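Local coordinates for protein lipoteichoic acid primase (Listeria monocytogenes, PDB 4UOP) that is a lipoteichoic acid primase with an extracellular catalytic domain of the sulfatase family that holds a magnesium ion, at residues E165-P168 against K174-D177; V195-A200 against K259-F264. One frame throughout, in Å; residues are numbered along the deposited sequence.

Interaction 1 comes first along the chain and closes before interaction 2 opens; their centres lie about 20 Å apart, and their nearest atoms, about 6 Å apart, do not touch. Both belong to the sulfatase-type domain and are built on its large mixed beta-sheet, interaction 1 with one of the strands and interaction 2 with two helices packed on it. In interaction 1, helix 163-169 meets strand 174-176, which pairs with strand 149-153. Interaction 2 joins helices 193-209 and 246-271 above strands 59-65 and 214-219, the latter pairing in turn with 149-153. Together they illustrate how an alpha/beta domain is assembled: aromatic side chains join a helix to a strand in one case and two helices in the other.

Interaction 1: E165-P168 against K174-D177; sequences EFYP and KFYD
Tyr-167 and Phe-175 carry this small contact, in which a helix meets the strand that follows it through apolar carbon contacts. The CD2 corner of the tyrosine ring bears on the base of the phenylalanine, with Tyr-167 CD2 3.5 Å from Phe-175 CB and 3.7 Å from Phe-175 CG. The phenylalanine in turn reaches past the ring to the stem of its partner, bringing Phe-175 CD2 to 3.9 Å from Tyr-167 CB. The two side chains cross at about a right angle, and their rings are inclined at 51° with centroids 5.8 Å apart, an oblique pairing. Phe-175 owes this course to its first torsion (chi1 61°), which sets the ring between its own backbone N and carbonyl carbon and turns it toward the helix. Farther along that ring, Pro-168 adds a looser apolar touch, Pro-168 CD to Phe-175 CE2 at 4.3 Å.

A second shell holds the pair in place. The hydroxyl of Tyr-167 is hydrogen-bonded to the carboxylate of Glu-112, which secures the far end of the buried ring, while both aromatic residues also rest on Thr-152 of strand 149-153. Backbone bonds from Lys-174 and Tyr-176 tie their strand to that neighbour, and Tyr-176 stacks on Phe-153. Just beyond, Asp-177 N-caps the next helix. Strand 149-153, helix 163-169 and strand 174-176 together form a beta-alpha-beta unit with parallel strands, and the Tyr-167/Phe-175 pair packs its helix against the second strand.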
# COMPACT_ATOMS: atom_id res chain seq x y z
N GLU B 165 -8.61 -8.10 -17.15
CA GLU B 165 -7.30 -8.09 -17.84
C GLU B 165 -6.28 -9.06 -17.24
O GLU B 165 -5.47 -9.65 -17.95
CB GLU B 165 -6.71 -6.68 -17.80
CG GLU B 165 -7.59 -5.62 -18.45
CD GLU B 165 -7.83 -5.88 -19.93
OE1 GLU B 165 -6.91 -6.43 -20.60
OE2 GLU B 165 -8.92 -5.53 -20.43
N PHE B 166 -6.29 -9.19 -15.92
CA PHE B 166 -5.34 -10.05 -15.22
C PHE B 166 -5.49 -11.53 -15.60
O PHE B 166 -4.51 -12.23 -15.79
CB PHE B 166 -5.47 -9.85 -13.71
CG PHE B 166 -4.70 -10.83 -12.89
CD1 PHE B 166 -3.32 -10.93 -13.00
CD2 PHE B 166 -5.37 -11.66 -12.00
CE1 PHE B 166 -2.62 -11.84 -12.23
CE2 PHE B 166 -4.66 -12.56 -11.22
CZ PHE B 166 -3.29 -12.65 -11.35
N TYR B 167 -6.73 -11.99 -15.69
CA TYR B 167 -6.95 -13.40 -15.96
C TYR B 167 -6.40 -13.84 -17.34
O TYR B 167 -5.73 -14.87 -17.42
CB TYR B 167 -8.40 -13.80 -15.73
CG TYR B 167 -8.85 -13.78 -14.27
CD1 TYR B 167 -7.95 -13.99 -13.22
CD2 TYR B 167 -10.18 -13.61 -13.95
CE1 TYR B 167 -8.38 -14.00 -11.90
CE2 TYR B 167 -10.61 -13.62 -12.64
CZ TYR B 167 -9.71 -13.81 -11.62
OH TYR B 167 -10.15 -13.83 -10.32
N PRO B 168 -6.64 -13.04 -18.41
CA PRO B 168 -5.95 -13.23 -19.70
C PRO B 168 -4.44 -13.09 -19.62
O PRO B 168 -3.72 -13.87 -20.26
CB PRO B 168 -6.51 -12.10 -20.57
CG PRO B 168 -7.83 -11.77 -19.98
CD PRO B 168 -7.75 -12.08 -18.52
N LYS B 174 -10.58 -19.13 -19.73
CA LYS B 174 -11.85 -18.46 -19.45
C LYS B 174 -11.93 -17.97 -18.02
O LYS B 174 -11.31 -18.55 -17.13
CB LYS B 174 -13.04 -19.42 -19.63
CG LYS B 174 -13.30 -19.87 -21.03
CD LYS B 174 -14.55 -20.71 -21.08
CE LYS B 174 -14.78 -21.25 -22.48
NZ LYS B 174 -15.89 -22.24 -22.48
N PHE B 175 -12.73 -16.93 -17.79
CA PHE B 175 -13.16 -16.61 -16.44
C PHE B 175 -14.66 -16.44 -16.44
O PHE B 175 -15.25 -15.92 -17.40
CB PHE B 175 -12.44 -15.37 -15.88
CG PHE B 175 -12.67 -14.12 -16.65
CD1 PHE B 175 -13.77 -13.32 -16.38
CD2 PHE B 175 -11.79 -13.72 -17.64
CE1 PHE B 175 -14.00 -12.16 -17.10
CE2 PHE B 175 -12.01 -12.56 -18.37
CZ PHE B 175 -13.12 -11.78 -18.08
N TYR B 176 -15.28 -16.91 -15.38
CA TYR B 176 -16.72 -16.83 -15.19
C TYR B 176 -16.96 -15.84 -14.07
O TYR B 176 -16.51 -16.06 -12.94
CB TYR B 176 -17.26 -18.19 -14.80
CG TYR B 176 -17.12 -19.28 -15.85
CD1 TYR B 176 -15.92 -19.95 -16.02
CD2 TYR B 176 -18.21 -19.64 -16.65
CE1 TYR B 176 -15.80 -20.95 -16.97
CE2 TYR B 176 -18.10 -20.66 -17.59
CZ TYR B 176 -16.88 -21.29 -17.75
OH TYR B 176 -16.77 -22.29 -18.68
N ASP B 177 -17.67 -14.76 -14.37
CA ASP B 177 -17.87 -13.69 -13.40
C ASP B 177 -19.37 -13.46 -13.16
O ASP B 177 -20.21 -14.29 -13.53
CB ASP B 177 -17.13 -12.42 -13.84
CG ASP B 177 -17.87 -11.60 -14.87
OD1 ASP B 177 -18.71 -12.16 -15.61
OD2 ASP B 177 -17.63 -10.37 -14.94

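Interaction 2: V195-A200 against K259-F264; sequences VLYNKA and KQLGEF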
# COMPACT_ATOMS: atom_id res chain seq x y z
N VAL B 195 -24.38 -20.56 -4.90
CA VAL B 195 -24.56 -20.33 -6.34
C VAL B 195 -23.22 -20.55 -7.07
O VAL B 195 -23.19 -21.13 -8.16
CB VAL B 195 -25.11 -18.91 -6.61
CG1 VAL B 195 -25.12 -18.60 -8.09
CG2 VAL B 195 -26.52 -18.76 -6.03
N LEU B 196 -22.12 -20.12 -6.45
CA LEU B 196 -20.78 -20.33 -7.02
C LEU B 196 -20.58 -21.80 -7.32
O LEU B 196 -20.29 -22.19 -8.47
CB LEU B 196 -19.69 -19.83 -6.05
CG LEU B 196 -18.24 -20.21 -6.37
CD1 LEU B 196 -17.79 -19.50 -7.63
CD2 LEU B 196 -17.35 -19.89 -5.20
N TYR B 197 -20.80 -22.64 -6.31
CA TYR B 197 -20.52 -24.06 -6.45
C TYR B 197 -21.54 -24.77 -7.35
O TYR B 197 -21.19 -25.64 -8.15
CB TYR B 197 -20.45 -24.75 -5.09
CG TYR B 197 -19.36 -24.21 -4.19
CD1 TYR B 197 -18.04 -24.11 -4.65
CD2 TYR B 197 -19.62 -23.81 -2.89
CE1 TYR B 197 -17.04 -23.60 -3.84
CE2 TYR B 197 -18.63 -23.33 -2.06
CZ TYR B 197 -17.32 -23.21 -2.55
OH TYR B 197 -16.33 -22.69 -1.73
N ASN B 198 -22.81 -24.41 -7.21
CA ASN B 198 -23.86 -25.02 -8.02
C ASN B 198 -23.78 -24.72 -9.51
O ASN B 198 -24.14 -25.55 -10.33
CB ASN B 198 -25.25 -24.65 -7.48
CG ASN B 198 -25.63 -25.45 -6.26
OD1 ASN B 198 -25.06 -26.51 -6.00
ND2 ASN B 198 -26.61 -24.97 -5.51
N LYS B 199 -23.35 -23.52 -9.87
CA LYS B 199 -23.22 -23.18 -11.28
C LYS B 199 -21.87 -23.59 -11.85
O LYS B 199 -21.78 -23.87 -13.03
CB LYS B 199 -23.49 -21.70 -11.52
CG LYS B 199 -24.96 -21.36 -11.27
CD LYS B 199 -25.30 -19.96 -11.74
CE LYS B 199 -26.81 -19.73 -11.74
NZ LYS B 199 -27.46 -20.37 -12.92
N ALA B 200 -20.84 -23.70 -11.02
CA ALA B 200 -19.53 -24.18 -11.52
C ALA B 200 -19.56 -25.69 -11.77
O ALA B 200 -19.02 -26.18 -12.77
CB ALA B 200 -18.41 -23.83 -10.56
N LYS B 259 -20.01 -24.86 5.21
CA LYS B 259 -21.13 -25.73 4.84
C LYS B 259 -21.25 -25.91 3.32
O LYS B 259 -21.41 -27.03 2.83
CB LYS B 259 -22.43 -25.18 5.40
CG LYS B 259 -23.65 -26.04 5.09
CD LYS B 259 -24.83 -25.54 5.91
CE LYS B 259 -26.10 -26.31 5.64
NZ LYS B 259 -26.96 -25.55 4.70
N GLN B 260 -21.21 -24.80 2.59
CA GLN B 260 -21.39 -24.84 1.14
C GLN B 260 -20.20 -25.53 0.49
O GLN B 260 -20.38 -26.27 -0.47
CB GLN B 260 -21.60 -23.43 0.57
CG GLN B 260 -22.92 -22.78 1.03
CD GLN B 260 -24.13 -23.67 0.79
OE1 GLN B 260 -24.22 -24.37 -0.22
NE2 GLN B 260 -25.09 -23.62 1.71
N LEU B 261 -19.02 -25.33 1.04
CA LEU B 261 -17.83 -26.07 0.57
C LEU B 261 -18.02 -27.58 0.73
O LEU B 261 -17.74 -28.35 -0.18
CB LEU B 261 -16.59 -25.62 1.32
CG LEU B 261 -15.28 -26.30 0.87
CD1 LEU B 261 -14.94 -25.91 -0.56
CD2 LEU B 261 -14.16 -25.94 1.82
N GLY B 262 -18.57 -28.00 1.87
CA GLY B 262 -18.86 -29.41 2.11
C GLY B 262 -19.84 -30.02 1.11
O GLY B 262 -19.68 -31.16 0.67
N GLU B 263 -20.87 -29.26 0.74
CA GLU B 263 -21.82 -29.72 -0.27
C GLU B 263 -21.18 -29.85 -1.66
O GLU B 263 -21.51 -30.77 -2.42
CB GLU B 263 -23.05 -28.81 -0.30
CG GLU B 263 -23.88 -28.97 0.97
CD GLU B 263 -25.06 -28.01 1.06
OE1 GLU B 263 -25.51 -27.48 0.03
OE2 GLU B 263 -25.53 -27.77 2.20
N PHE B 264 -20.28 -28.92 -1.99
CA PHE B 264 -19.54 -28.96 -3.24
C PHE B 264 -18.65 -30.21 -3.27
O PHE B 264 -18.64 -30.95 -4.28
CB PHE B 264 -18.73 -27.68 -3.40
CG PHE B 264 -17.87 -27.62 -4.62
CD1 PHE B 264 -18.41 -27.74 -5.90
CD2 PHE B 264 -16.52 -27.37 -4.50
CE1 PHE B 264 -17.61 -27.66 -7.02
CE2 PHE B 264 -15.71 -27.29 -5.63
CZ PHE B 264 -16.25 -27.43 -6.88
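Tyr-197 reaches from its helix across to the neighbouring one and lies almost flat against Phe-264, in an offset stack with planes at 17° and centroids 4.7 Å apart. The overlap is displaced toward the rims: Tyr-197 CD1 sits over one face of the phenylalanine ring, 3.5 Å from Phe-264 CG. In return Phe-264 CB lies over a face of the tyrosine, a CH-pi contact 4.0 Å from the centroid of the Tyr-197 ring. Phe-264 has its ring trans to the main-chain nitrogen (chi1 177°), which brings its CD1 beside Tyr-197 CB; the two side chains cross at about a right angle although their rings are nearly parallel.

The CD2 and CE2 atoms of Tyr-197 run beside the backbone of the second helix. Gln-260 CB meets the ring at its edge, in the ring plane, 4.0 Å from Tyr-197 CE2, and at the phenol end Leu-261 CD1 comes to 3.7 Å from Tyr-197 OH.

The two helical segments run nearly parallel, at 14°, with axes 9.7 Å apart, a gap bridged chiefly by the tyrosine. Beneath them Tyr-197 packs on Val-63 and Leu-65 of strand 59-65, Leu-261 also touches Leu-65, and Leu-218 of strand 214-219 lies against Tyr-197, Ala-200 and Phe-264, seating helices 193-209 and 246-271 side by side on the mixed sheet.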